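PDB 6A0W: lipase from Rhizopus chinensis, which probably hydrolyses the ester bonds of triacylglycerols and related lipids as a class 3 lipase, its substrate-binding affinity being regulated by an N-terminal polypeptide segment. Local coordinates for residues A[14-19]-A[228-233]; A[58-63]-A[80-85]; A[72-77]-A[95-100]; A[122-127]-A[241-246]. One frame throughout, in Å; residues are numbered along the deposited sequence.

Interaction 1. Residues A[14-19]-A[228-233]; sequences ENPPPI and HKRDIV. With SO4 (sulfate ion), chain C.
Neither backbone is a regular helix or strand: residues 14-19 run past a type II' beta turn, His-228 to Asp-231, with Ile-19 CA and Lys-229 CA 8.3 Å apart at their nearest. The turn starts at the last residue of strand 223-228 of the alpha/beta-hydrolase fold and presents Asp-231, whose OD2 is hydrogen-bonded to His-284 ND1, consistent with the acid of a Ser-His-Asp triad. Arg-230 carries the contact. With CG beside the backbone N (chi1 -64°) and an extended chain to NE, it reaches out to the proline-rich N-terminal segment. There NH2 donates to Pro-17 O at 2.6 Å, a short but bent bond (143° at the hydrogen) lying in the carbonyl plane and near that of the guanidinium. NH1 is hydrogen-bonded to Phe-278 O, so two carbonyls fix the rotation of the group. Its faces are sandwiched near the rim: Ile-19 CG1, arriving tip to tip, is 3.7 Å from Arg-230 NH2, and on the opposite face Pro-16 CB, crossing at about a right angle, is 3.9 Å from the same nitrogen. Asp-231 OD1 closes an Asx turn onto Val-233 N. At the start of the turn, His-228 NE2 donates at the ring edge to O2 of a sulfate, probably from the crystallisation liquor, at 2.7 Å.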
loop_
_atom_site.group_PDB
_atom_site.type_symbol
_atom_site.label_atom_id
_atom_site.label_comp_id
_atom_site.label_asym_id
_atom_site.label_seq_id
_atom_site.Cartn_x
_atom_site.Cartn_y
_atom_site.Cartn_z
ATOM N N GLU A 14 9.305 -12.446 -23.641
ATOM C CA GLU A 14 9.498 -11.544 -24.775
ATOM C C GLU A 14 8.188 -11.580 -25.574
ATOM O O GLU A 14 7.379 -12.507 -25.401
ATOM C CB GLU A 14 10.698 -11.971 -25.638
ATOM C CG GLU A 14 11.770 -12.785 -24.919
ATOM C CD GLU A 14 11.517 -14.286 -24.999
ATOM O OE1 GLU A 14 12.178 -14.968 -25.816
ATOM O OE2 GLU A 14 10.625 -14.783 -24.272
ATOM N N ASN A 15 7.937 -10.536 -26.365
ATOM C CA ASN A 15 6.641 -10.355 -27.056
ATOM C C ASN A 15 5.416 -10.633 -26.165
ATOM O O ASN A 15 4.544 -11.425 -26.540
ATOM C CB ASN A 15 6.518 -11.242 -28.314
ATOM C CG ASN A 15 7.857 -11.596 -28.935
ATOM O OD1 ASN A 15 8.715 -10.737 -29.127
ATOM N ND2 ASN A 15 8.014 -12.863 -29.312
ATOM N N PRO A 16 5.343 -9.995 -24.978
ATOM C CA PRO A 16 4.000 -9.914 -24.411
ATOM C C PRO A 16 3.171 -8.993 -25.305
ATOM O O PRO A 16 3.725 -7.978 -25.758
ATOM C CB PRO A 16 4.245 -9.210 -23.077
ATOM C CG PRO A 16 5.437 -8.339 -23.306
ATOM C CD PRO A 16 6.242 -8.965 -24.411
ATOM N N PRO A 17 1.858 -9.269 -25.448
ATOM C CA PRO A 17 1.000 -8.228 -26.027
ATOM C C PRO A 17 1.294 -6.875 -25.376
ATOM O O PRO A 17 1.346 -6.785 -24.147
ATOM C CB PRO A 17 -0.441 -8.685 -25.702
ATOM C CG PRO A 17 -0.346 -10.042 -25.105
ATOM C CD PRO A 17 1.082 -10.255 -24.665
ATOM N N PRO A 18 1.559 -5.845 -26.198
ATOM C CA PRO A 18 1.637 -4.499 -25.656
ATOM C C PRO A 18 0.477 -4.248 -24.705
ATOM O O PRO A 18 -0.581 -4.867 -24.833
ATOM C CB PRO A 18 1.490 -3.626 -26.899
ATOM C CG PRO A 18 1.996 -4.467 -28.020
ATOM C CD PRO A 18 1.520 -5.842 -27.673
ATOM N N ILE A 19 0.648 -3.328 -23.774
ATOM C CA ILE A 19 -0.483 -2.980 -22.895
ATOM C C ILE A 19 -1.589 -2.312 -23.700
ATOM O O ILE A 19 -1.336 -1.289 -24.306
ATOM C CB ILE A 19 -0.038 -2.008 -21.791
ATOM C CG1 ILE A 19 0.969 -2.699 -20.852
ATOM C CG2 ILE A 19 -1.223 -1.538 -20.974
ATOM C CD1 ILE A 19 1.615 -1.733 -19.867
ATOM N N HIS A 228 1.673 -0.274 -10.790
ATOM C CA HIS A 228 2.683 0.058 -11.808
ATOM C C HIS A 228 2.749 -0.991 -12.887
ATOM O O HIS A 228 3.202 -2.150 -12.692
ATOM C CB HIS A 228 4.064 0.247 -11.210
ATOM C CG HIS A 228 5.124 0.564 -12.230
ATOM N ND1 HIS A 228 6.166 -0.296 -12.509
ATOM C CD2 HIS A 228 5.336 1.674 -12.989
ATOM C CE1 HIS A 228 6.998 0.290 -13.358
ATOM N NE2 HIS A 228 6.494 1.463 -13.701
ATOM N N LYS A 229 2.230 -0.571 -14.038
ATOM C CA LYS A 229 2.210 -1.393 -15.233
ATOM C C LYS A 229 1.838 -2.841 -14.957
ATOM O O LYS A 229 0.677 -3.120 -14.636
ATOM C CB LYS A 229 3.558 -1.270 -15.939
ATOM C CG LYS A 229 3.878 0.142 -16.394
ATOM C CD LYS A 229 5.204 0.254 -17.124
ATOM C CE LYS A 229 5.600 1.702 -17.206
ATOM N NZ LYS A 229 6.849 1.890 -17.954
ATOM N N ARG A 230 2.791 -3.765 -15.130
ATOM C CA ARG A 230 2.508 -5.197 -15.070
ATOM C C ARG A 230 2.882 -5.839 -13.709
ATOM O O ARG A 230 2.995 -7.060 -13.612
ATOM C CB ARG A 230 3.296 -5.947 -16.165
ATOM C CG ARG A 230 2.933 -5.587 -17.592
ATOM C CD ARG A 230 3.876 -6.249 -18.594
ATOM N NE ARG A 230 3.630 -5.817 -19.971
ATOM C CZ ARG A 230 2.633 -6.279 -20.723
ATOM N NH1 ARG A 230 1.755 -7.136 -20.235
ATOM N NH2 ARG A 230 2.498 -5.855 -21.971
ATOM N N ASP A 231 3.081 -5.024 -12.684
ATOM C CA ASP A 231 3.429 -5.511 -11.324
ATOM C C ASP A 231 2.556 -6.673 -10.925
ATOM O O ASP A 231 1.321 -6.573 -10.919
ATOM C CB ASP A 231 3.300 -4.330 -10.341
ATOM C CG ASP A 231 3.590 -4.702 -8.902
ATOM O OD1 ASP A 231 3.978 -5.863 -8.677
ATOM O OD2 ASP A 231 3.510 -3.791 -8.028
ATOM N N ILE A 232 3.184 -7.818 -10.656
ATOM C CA ILE A 232 2.436 -9.016 -10.243
ATOM C C ILE A 232 1.696 -8.880 -8.914
ATOM O O ILE A 232 0.675 -9.532 -8.680
ATOM C CB ILE A 232 3.343 -10.243 -10.185
ATOM C CG1 ILE A 232 2.526 -11.512 -10.070
ATOM C CG2 ILE A 232 4.400 -10.141 -9.096
ATOM C CD1 ILE A 232 3.366 -12.733 -10.318
ATOM N N VAL A 233 2.220 -8.070 -8.016
ATOM C CA VAL A 233 1.820 -8.232 -6.622
ATOM C C VAL A 233 0.322 -7.911 -6.367
ATOM O O VAL A 233 -0.332 -8.536 -5.496
ATOM C CB VAL A 233 2.758 -7.465 -5.640
ATOM C CG1 VAL A 233 2.281 -7.682 -4.206
ATOM C CG2 VAL A 233 4.181 -8.005 -5.725
HETATM S S SO4 C . 7.452 4.637 -13.811
HETATM O O1 SO4 C . 8.559 4.304 -12.918
HETATM O O2 SO4 C . 7.469 3.680 -14.937
HETATM O O3 SO4 C . 7.614 6.012 -14.313
HETATM O O4 SO4 C . 6.183 4.539 -13.049
#

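Interaction 2. Residues A[58-63]-A[80-85]; sequences SVVPGT and IKTFTS
Val-59 O is gripped by one hydrogen bond within residues 58-63, from Thr-63 N at 2.8 Å, and Thr-82 CG2 presses against it from the facing strand at 3.5 Å. That bond closes a five-residue turn containing the cis peptide before Pro-61. A second bond inside the turn runs from Thr-63 OG1 to Pro-61 O at 2.9 Å, the hydroxyl standing above the carbonyl plane. With OG1 beside its own backbone N (chi1 -49°), Thr-63 crosses Thr-82 obliquely, and the two OG1 atoms lie 3.6 Å apart. Strand 78-85 is the outermost strand at one end of the large mixed sheet, and a classic beta bulge, with Ile-80 and Lys-81 both facing Ile-94, lies in its pairing with strand 90-97. No hydrogen bond crosses from the turn to this strand; the match is made by branched side chains. Val-60 sets CG1 anti to the backbone N (chi1 -169°) and runs alongside Thr-82 and Thr-84, pointing the opposite way to each: CG2 lies 4.0 Å from Thr-82 CB, while CG1 lies 3.7 Å from Thr-84 OG1. That hydroxyl is hydrogen-bonded to Asn-91 of strand 90-97. Thr-82 holds OG1 in the crowded position between N and the carbonyl carbon (chi1 68°), which leaves CG2 directed at Val-59 O.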
loop_
_atom_site.group_PDB
_atom_site.type_symbol
_atom_site.label_atom_id
_atom_site.label_comp_id
_atom_site.label_asym_id
_atom_site.label_seq_id
_atom_site.Cartn_x
_atom_site.Cartn_y
_atom_site.Cartn_z
ATOM N N SER A 58 18.746 3.748 7.206
ATOM C CA SER A 58 18.914 4.993 7.955
ATOM C C SER A 58 17.609 5.447 8.625
ATOM O O SER A 58 17.655 6.151 9.626
ATOM C CB SER A 58 19.428 6.118 7.063
ATOM O OG SER A 58 18.548 6.333 5.965
ATOM N N VAL A 59 16.459 5.112 8.034
ATOM C CA VAL A 59 15.165 5.490 8.617
ATOM C C VAL A 59 14.745 4.456 9.649
ATOM O O VAL A 59 14.486 4.794 10.802
ATOM C CB VAL A 59 14.069 5.603 7.545
ATOM C CG1 VAL A 59 12.734 5.910 8.199
ATOM C CG2 VAL A 59 14.415 6.712 6.548
ATOM N N VAL A 60 14.685 3.189 9.241
ATOM C CA VAL A 60 14.434 2.114 10.166
ATOM C C VAL A 60 15.484 1.075 9.915
ATOM O O VAL A 60 15.520 0.540 8.811
ATOM C CB VAL A 60 13.062 1.448 9.968
ATOM C CG1 VAL A 60 12.749 0.521 11.131
ATOM C CG2 VAL A 60 11.981 2.485 9.857
ATOM N N PRO A 61 16.332 0.792 10.908
ATOM C CA PRO A 61 16.165 1.262 12.305
ATOM C C PRO A 61 17.047 2.470 12.679
ATOM O O PRO A 61 17.079 2.873 13.832
ATOM C CB PRO A 61 16.562 0.033 13.133
ATOM C CG PRO A 61 17.550 -0.687 12.273
ATOM C CD PRO A 61 17.150 -0.435 10.834
ATOM N N GLY A 62 17.658 3.120 11.695
ATOM C CA GLY A 62 18.562 4.229 11.973
ATOM C C GLY A 62 17.904 5.400 12.686
ATOM O O GLY A 62 18.581 6.225 13.323
ATOM N N THR A 63 16.606 5.566 12.473
ATOM C CA THR A 63 15.846 6.610 13.145
ATOM C C THR A 63 16.318 7.990 12.802
ATOM O O THR A 63 16.249 8.899 13.627
ATOM C CB THR A 63 15.900 6.466 14.678
ATOM O OG1 THR A 63 15.606 5.105 15.024
ATOM C CG2 THR A 63 14.844 7.350 15.331
ATOM N N ILE A 80 8.804 10.338 14.690
ATOM C CA ILE A 80 8.289 10.254 16.048
ATOM C C ILE A 80 8.633 8.899 16.625
ATOM O O ILE A 80 9.062 8.821 17.754
ATOM C CB ILE A 80 6.757 10.467 16.073
ATOM C CG1 ILE A 80 6.389 11.753 15.330
ATOM C CG2 ILE A 80 6.225 10.528 17.507
ATOM C CD1 ILE A 80 7.128 12.981 15.822
ATOM N N LYS A 81 8.627 7.853 15.804
ATOM C CA LYS A 81 8.838 6.517 16.312
ATOM C C LYS A 81 9.128 5.618 15.141
ATOM O O LYS A 81 8.480 5.753 14.122
ATOM C CB LYS A 81 7.544 6.035 16.974
ATOM C CG LYS A 81 7.600 4.633 17.583
ATOM C CD LYS A 81 7.982 4.737 19.046
ATOM C CE LYS A 81 8.196 3.390 19.715
ATOM N NZ LYS A 81 6.969 2.554 19.791
ATOM N N THR A 82 10.013 4.642 15.319
ATOM C CA THR A 82 10.179 3.540 14.358
ATOM C C THR A 82 9.982 2.230 15.085
ATOM O O THR A 82 9.993 2.231 16.299
ATOM C CB THR A 82 11.568 3.549 13.702
ATOM O OG1 THR A 82 12.550 3.234 14.672
ATOM C CG2 THR A 82 11.895 4.934 13.143
ATOM N N PHE A 83 9.644 1.176 14.357
ATOM C CA PHE A 83 9.360 -0.136 14.946
ATOM C C PHE A 83 9.619 -1.285 13.951
ATOM O O PHE A 83 9.582 -1.108 12.736
ATOM C CB PHE A 83 7.915 -0.220 15.439
ATOM C CG PHE A 83 6.901 0.213 14.429
ATOM C CD1 PHE A 83 6.554 1.550 14.308
ATOM C CD2 PHE A 83 6.317 -0.706 13.582
ATOM C CE1 PHE A 83 5.644 1.963 13.345
ATOM C CE2 PHE A 83 5.392 -0.303 12.634
ATOM C CZ PHE A 83 5.058 1.029 12.523
ATOM N N THR A 84 9.847 -2.475 14.480
ATOM C CA THR A 84 10.218 -3.608 13.684
ATOM C C THR A 84 9.655 -4.825 14.370
ATOM O O THR A 84 9.729 -4.915 15.580
ATOM C CB THR A 84 11.749 -3.752 13.627
ATOM O OG1 THR A 84 12.309 -2.617 12.963
ATOM C CG2 THR A 84 12.154 -5.012 12.833
ATOM N N SER A 85 9.002 -5.704 13.627
ATOM C CA SER A 85 8.686 -7.037 14.096
ATOM C C SER A 85 9.512 -8.052 13.292
ATOM O O SER A 85 9.348 -8.189 12.084
ATOM C CB SER A 85 7.185 -7.323 13.965
ATOM O OG SER A 85 6.865 -8.729 14.015
#

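Interaction 3. Residues A[72-77]-A[95-100]; sequences KYVPDG and LRSDAQ
Hydrogen bonds to one carboxylate dominate. Asp-76, its CG in the crowded position between backbone N and carbonyl carbon (chi1 82°), spreads its two oxygens over the end of strand 90-97 and the turn that follows it: Ser-97 OG donates to Asp-76 OD1 at 2.6 Å, and Ala-99 N donates to Asp-76 OD2 at 2.8 Å with 158° at the hydrogen. Both donors meet syn lone pairs, so the carboxylate is held at each oxygen on its inner side. Ser-97 OG also accepts from Gln-100 N, an ST motif that fixes this hydroxyl while it donates to Asp-76.

Water 1 lies within hydrogen-bonding distance of Asp-76 O and Arg-96 O and accepts from Asp-98 N at 3.0 Å. Beside it, a CA-H...O contact joins Gly-77 CA to Arg-96 O at 3.6 Å. The elements brought together are the end of helix 68-73, continued by a type I turn from Val-74 to Gly-77, and the end of strand 90-97, next to the strand 78-85 into which that turn leads.

Between the two segments no salt bridge forms. Within residues 95-100, Arg-96 takes Asp-98 side-on, NE to OD1 at 2.9 Å and NH2 to OD2 at 3.1 Å, both oxygens near the guanidinium plane; Asp-98 OD1 also accepts from Tyr-164 OH, and OD2 has a second partner in Lys-78, a salt bridge.

Apolar packing adds to this. Val-74 and Leu-95 meet tip to tip, CG1 to CD2 at 4.0 Å, and Val-74 CG1 also rests 3.7 Å from Ser-97 CB. The other Leu-95 branch, CD1, packs against the Gly-77 backbone.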
loop_
_atom_site.group_PDB
_atom_site.type_symbol
_atom_site.label_atom_id
_atom_site.label_comp_id
_atom_site.label_asym_id
_atom_site.label_seq_id
_atom_site.Cartn_x
_atom_site.Cartn_y
_atom_site.Cartn_z
ATOM N N LYS A 72 13.308 15.049 -0.158
ATOM C CA LYS A 72 12.539 15.439 -1.307
ATOM C C LYS A 72 11.049 15.549 -0.993
ATOM O O LYS A 72 10.428 16.483 -1.442
ATOM C CB LYS A 72 12.711 14.401 -2.395
ATOM C CG LYS A 72 12.008 14.751 -3.693
ATOM C CD LYS A 72 12.519 13.868 -4.806
ATOM C CE LYS A 72 12.002 14.385 -6.124
ATOM N NZ LYS A 72 12.841 13.790 -7.194
ATOM N N TYR A 73 10.432 14.529 -0.393
ATOM C CA TYR A 73 8.964 14.541 -0.264
ATOM C C TYR A 73 8.455 15.107 1.081
ATOM O O TYR A 73 7.365 15.644 1.160
ATOM C CB TYR A 73 8.359 13.166 -0.591
ATOM C CG TYR A 73 8.585 12.743 -2.033
ATOM C CD1 TYR A 73 7.888 13.373 -3.080
ATOM C CD2 TYR A 73 9.549 11.773 -2.374
ATOM C CE1 TYR A 73 8.124 13.041 -4.403
ATOM C CE2 TYR A 73 9.799 11.446 -3.704
ATOM C CZ TYR A 73 9.100 12.098 -4.709
ATOM O OH TYR A 73 9.309 11.784 -6.027
ATOM N N VAL A 74 9.240 15.007 2.137
ATOM C CA VAL A 74 8.857 15.597 3.415
ATOM C C VAL A 74 10.055 16.298 4.046
ATOM O O VAL A 74 10.651 15.788 5.010
ATOM C CB VAL A 74 8.328 14.565 4.420
ATOM C CG1 VAL A 74 7.554 15.307 5.498
ATOM C CG2 VAL A 74 7.450 13.522 3.741
ATOM N N PRO A 75 10.436 17.453 3.468
ATOM C CA PRO A 75 11.683 18.091 3.877
ATOM C C PRO A 75 11.689 18.469 5.346
ATOM O O PRO A 75 12.724 18.405 5.971
ATOM C CB PRO A 75 11.771 19.339 2.985
ATOM C CG PRO A 75 10.551 19.337 2.118
ATOM C CD PRO A 75 9.972 17.948 2.163
ATOM N N ASP A 76 10.546 18.831 5.914
ATOM C CA ASP A 76 10.503 19.213 7.321
ATOM C C ASP A 76 10.078 18.041 8.207
ATOM O O ASP A 76 9.787 18.224 9.393
ATOM C CB ASP A 76 9.552 20.398 7.510
ATOM C CG ASP A 76 8.084 19.970 7.604
ATOM O OD1 ASP A 76 7.663 18.977 6.943
ATOM O OD2 ASP A 76 7.339 20.656 8.323
ATOM N N GLY A 77 10.149 16.819 7.688
ATOM C CA GLY A 77 9.718 15.660 8.457
ATOM C C GLY A 77 10.442 15.498 9.786
ATOM O O GLY A 77 11.651 15.671 9.861
ATOM N N LEU A 95 5.779 9.666 11.380
ATOM C CA LEU A 95 6.480 10.871 11.008
ATOM C C LEU A 95 5.466 12.009 10.997
ATOM O O LEU A 95 4.335 11.855 10.538
ATOM C CB LEU A 95 7.063 10.695 9.603
ATOM C CG LEU A 95 7.813 11.883 8.999
ATOM C CD1 LEU A 95 9.271 11.773 9.431
ATOM C CD2 LEU A 95 7.695 11.797 7.477
ATOM N N ARG A 96 5.891 13.182 11.447
ATOM C CA ARG A 96 5.046 14.345 11.390
ATOM C C ARG A 96 5.700 15.436 10.536
ATOM O O ARG A 96 6.905 15.731 10.681
ATOM C CB ARG A 96 4.771 14.873 12.800
ATOM C CG ARG A 96 3.663 15.906 12.814
ATOM C CD ARG A 96 3.385 16.464 14.212
ATOM N NE ARG A 96 4.338 17.503 14.522
ATOM C CZ ARG A 96 5.426 17.365 15.281
ATOM N NH1 ARG A 96 5.616 16.303 16.047
ATOM N NH2 ARG A 96 6.301 18.358 15.310
ATOM N N SER A 97 4.876 16.036 9.683
ATOM C CA SER A 97 5.191 17.260 8.959
ATOM C C SER A 97 4.256 18.358 9.457
ATOM O O SER A 97 3.046 18.351 9.171
ATOM C CB SER A 97 4.955 17.043 7.441
ATOM O OG SER A 97 5.132 18.256 6.701
ATOM N N ASP A 98 4.828 19.397 10.020
ATOM C CA ASP A 98 4.046 20.521 10.431
ATOM C C ASP A 98 3.689 21.332 9.217
ATOM O O ASP A 98 2.613 21.824 9.111
ATOM C CB ASP A 98 4.781 21.357 11.447
ATOM C CG ASP A 98 4.907 20.658 12.748
ATOM O OD1 ASP A 98 3.958 20.032 13.170
ATOM O OD2 ASP A 98 5.962 20.708 13.334
ATOM N N ALA A 99 4.601 21.416 8.277
ATOM C CA ALA A 99 4.378 22.187 7.039
ATOM C C ALA A 99 3.202 21.604 6.257
ATOM O O ALA A 99 2.420 22.370 5.747
ATOM C CB ALA A 99 5.628 22.171 6.213
ATOM N N GLN A 100 3.073 20.301 6.199
ATOM C CA GLN A 100 1.975 19.679 5.430
ATOM C C GLN A 100 0.810 19.334 6.356
ATOM O O GLN A 100 -0.156 18.798 5.856
ATOM C CB GLN A 100 2.489 18.425 4.730
ATOM C CG GLN A 100 3.819 18.631 4.032
ATOM C CD GLN A 100 4.128 17.614 2.963
ATOM O OE1 GLN A 100 5.270 17.257 2.743
ATOM N NE2 GLN A 100 3.105 17.171 2.259
HETATM O O HOH W 1 7.524 18.628 11.153
#

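Interaction 4. Residues A[122-127]-A[241-246]; sequences FTFTDY and FGYLHP
Phe-241 sets its CG anti to the backbone N (chi1 -156°), whereas Phe-122, Phe-124 and Tyr-243 each carry CG anti to the carbonyl carbon, and these torsions bring four rings together. Tyr-243 and Phe-124 reach toward each other tip to tip and form an offset stack, centroids 4.4 Å apart and planes at 23°; the tight point is Phe-124 CE1 over the face of Tyr-243, 3.4 Å from its CZ. At its edge the Phe-124 ring meets Phe-241, CE2 lying 3.5 Å from Phe-241 O. Phe-241 offers one face to Phe-122. Phe-122 CB stands almost over its centre in a CH-pi contact, 3.6 Å from the centroid, and the Phe-122 ring turns its edge to the same face, a T-shaped pair with centroids 5.6 Å apart and planes at 69°. One polar bond pins the group: Tyr-243 OH donates to Phe-122 O at 2.7 Å, coming from above the carbonyl plane, while the oxygen lies near the plane of the tyrosine ring. Pro-237 touches both Phe-122 and Tyr-243. The arrangement is an aromatic cluster at the surface of this class 3 lipase, joining the small hairpin of strands 124-126 and 134-136 to the loop between strands 223-228 and 248-252 of the main sheet.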
loop_
_atom_site.group_PDB
_atom_site.type_symbol
_atom_site.label_atom_id
_atom_site.label_comp_id
_atom_site.label_asym_id
_atom_site.label_seq_id
_atom_site.Cartn_x
_atom_site.Cartn_y
_atom_site.Cartn_z
ATOM N N PHE A 122 -2.088 -18.709 1.205
ATOM C CA PHE A 122 -3.336 -17.976 0.990
ATOM C C PHE A 122 -4.328 -18.096 2.130
ATOM O O PHE A 122 -5.340 -17.407 2.139
ATOM C CB PHE A 122 -4.001 -18.428 -0.314
ATOM C CG PHE A 122 -3.110 -18.332 -1.511
ATOM C CD1 PHE A 122 -2.092 -17.387 -1.570
ATOM C CD2 PHE A 122 -3.258 -19.219 -2.549
ATOM C CE1 PHE A 122 -1.254 -17.319 -2.662
ATOM C CE2 PHE A 122 -2.418 -19.170 -3.637
ATOM C CZ PHE A 122 -1.426 -18.211 -3.708
ATOM N N THR A 123 -3.981 -18.867 3.151
ATOM C CA THR A 123 -4.876 -19.123 4.267
ATOM C C THR A 123 -5.418 -17.842 4.916
ATOM O O THR A 123 -4.666 -16.946 5.285
ATOM C CB THR A 123 -4.114 -19.907 5.349
ATOM O OG1 THR A 123 -3.425 -20.975 4.724
ATOM C CG2 THR A 123 -5.035 -20.486 6.396
ATOM N N PHE A 124 -6.718 -17.852 5.172
ATOM C CA PHE A 124 -7.419 -16.799 5.877
ATOM C C PHE A 124 -7.416 -17.018 7.368
ATOM O O PHE A 124 -7.370 -18.142 7.814
ATOM C CB PHE A 124 -8.883 -16.813 5.432
ATOM C CG PHE A 124 -9.108 -16.227 4.076
ATOM C CD1 PHE A 124 -8.793 -14.900 3.832
ATOM C CD2 PHE A 124 -9.724 -16.964 3.077
ATOM C CE1 PHE A 124 -9.084 -14.327 2.603
ATOM C CE2 PHE A 124 -9.995 -16.401 1.846
ATOM C CZ PHE A 124 -9.691 -15.076 1.622
ATOM N N THR A 125 -7.483 -15.935 8.122
ATOM C CA THR A 125 -7.933 -15.914 9.498
ATOM C C THR A 125 -9.188 -15.042 9.500
ATOM O O THR A 125 -9.291 -14.145 8.674
ATOM C CB THR A 125 -6.937 -15.164 10.400
ATOM O OG1 THR A 125 -5.641 -15.724 10.261
ATOM C CG2 THR A 125 -7.360 -15.245 11.870
ATOM N N ASP A 126 -10.081 -15.234 10.474
ATOM C CA ASP A 126 -11.225 -14.358 10.653
ATOM C C ASP A 126 -10.783 -12.960 11.003
ATOM O O ASP A 126 -9.881 -12.781 11.809
ATOM C CB ASP A 126 -12.163 -14.859 11.754
ATOM C CG ASP A 126 -12.975 -16.057 11.314
ATOM O OD1 ASP A 126 -12.879 -16.482 10.137
ATOM O OD2 ASP A 126 -13.736 -16.579 12.157
ATOM N N TYR A 127 -11.458 -11.977 10.409
ATOM C CA TYR A 127 -11.273 -10.599 10.763
ATOM C C TYR A 127 -12.255 -10.226 11.861
ATOM O O TYR A 127 -13.453 -9.995 11.637
ATOM C CB TYR A 127 -11.416 -9.729 9.507
ATOM C CG TYR A 127 -11.042 -8.270 9.702
ATOM C CD1 TYR A 127 -9.739 -7.874 10.069
ATOM C CD2 TYR A 127 -11.978 -7.275 9.504
ATOM C CE1 TYR A 127 -9.435 -6.527 10.302
ATOM C CE2 TYR A 127 -11.664 -5.928 9.675
ATOM C CZ TYR A 127 -10.392 -5.538 10.035
ATOM O OH TYR A 127 -10.148 -4.167 10.236
ATOM N N PHE A 241 -9.419 -17.823 -4.822
ATOM C CA PHE A 241 -9.373 -18.272 -3.445
ATOM C C PHE A 241 -10.320 -17.486 -2.528
ATOM O O PHE A 241 -10.476 -17.821 -1.349
ATOM C CB PHE A 241 -7.943 -18.161 -2.955
ATOM C CG PHE A 241 -7.621 -19.062 -1.815
ATOM C CD1 PHE A 241 -7.775 -18.615 -0.482
ATOM C CD2 PHE A 241 -7.092 -20.331 -2.053
ATOM C CE1 PHE A 241 -7.460 -19.440 0.602
ATOM C CE2 PHE A 241 -6.784 -21.158 -0.976
ATOM C CZ PHE A 241 -6.969 -20.719 0.344
ATOM N N GLY A 242 -10.977 -16.447 -3.047
ATOM C CA GLY A 242 -11.913 -15.642 -2.236
ATOM C C GLY A 242 -11.507 -14.192 -1.959
ATOM O O GLY A 242 -12.257 -13.423 -1.360
ATOM N N TYR A 243 -10.324 -13.807 -2.413
ATOM C CA TYR A 243 -9.765 -12.490 -2.119
ATOM C C TYR A 243 -10.404 -11.478 -3.073
ATOM O O TYR A 243 -10.756 -11.812 -4.221
ATOM C CB TYR A 243 -8.242 -12.529 -2.316
ATOM C CG TYR A 243 -7.452 -13.156 -1.152
ATOM C CD1 TYR A 243 -7.281 -14.539 -1.034
ATOM C CD2 TYR A 243 -6.980 -12.376 -0.124
ATOM C CE1 TYR A 243 -6.585 -15.091 0.040
ATOM C CE2 TYR A 243 -6.268 -12.917 0.939
ATOM C CZ TYR A 243 -6.082 -14.269 1.025
ATOM O OH TYR A 243 -5.436 -14.744 2.134
ATOM N N LEU A 244 -10.499 -10.233 -2.613
ATOM C CA LEU A 244 -11.062 -9.153 -3.437
ATOM C C LEU A 244 -10.515 -7.808 -3.008
ATOM O O LEU A 244 -10.419 -7.562 -1.819
ATOM C CB LEU A 244 -12.582 -9.132 -3.338
ATOM C CG LEU A 244 -13.332 -8.219 -4.310
ATOM C CD1 LEU A 244 -13.178 -8.736 -5.733
ATOM C CD2 LEU A 244 -14.810 -8.192 -3.903
ATOM N N HIS A 245 -10.035 -7.001 -3.969
ATOM C CA HIS A 245 -9.595 -5.626 -3.671
ATOM C C HIS A 245 -10.802 -4.666 -3.540
ATOM O O HIS A 245 -11.481 -4.379 -4.526
ATOM C CB HIS A 245 -8.733 -5.058 -4.809
ATOM C CG HIS A 245 -7.335 -5.590 -4.893
ATOM N ND1 HIS A 245 -6.383 -5.338 -3.917
ATOM C CD2 HIS A 245 -6.661 -6.106 -5.946
ATOM C CE1 HIS A 245 -5.207 -5.769 -4.336
ATOM N NE2 HIS A 245 -5.341 -6.217 -5.575
ATOM N N PRO A 246 -10.888 -3.958 -2.423
ATOM C CA PRO A 246 -11.558 -2.683 -2.373
ATOM C C PRO A 246 -10.628 -1.559 -2.780
ATOM O O PRO A 246 -9.478 -1.801 -3.106
ATOM C CB PRO A 246 -11.898 -2.567 -0.895
ATOM C CG PRO A 246 -10.716 -3.200 -0.243
ATOM C CD PRO A 246 -10.253 -4.290 -1.136
#

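Interactions 2 and 3 share a neighbourhood: both are partly buried, lie on the adjacent strands 78-85 and 90-97, and touch where Ile-80 CD1 packs on Arg-96 NH1 at 3.7 Å. Their chemistry differs, interaction 2 being van der Waals packing of branched side chains across the gap, interaction 3 a carboxylate, a bridging water and a small apolar contact. Interactions 1 and 4 are surface contacts that use the same long loop between strands 223-228 and 248-252; their nearest atoms are about 6 Å apart. Interaction 1 relies on a charged guanidinium meeting a carbonyl, interaction 4 on aromatic rings. Interactions 1 and 2 lie on opposite sides of the chain's centre.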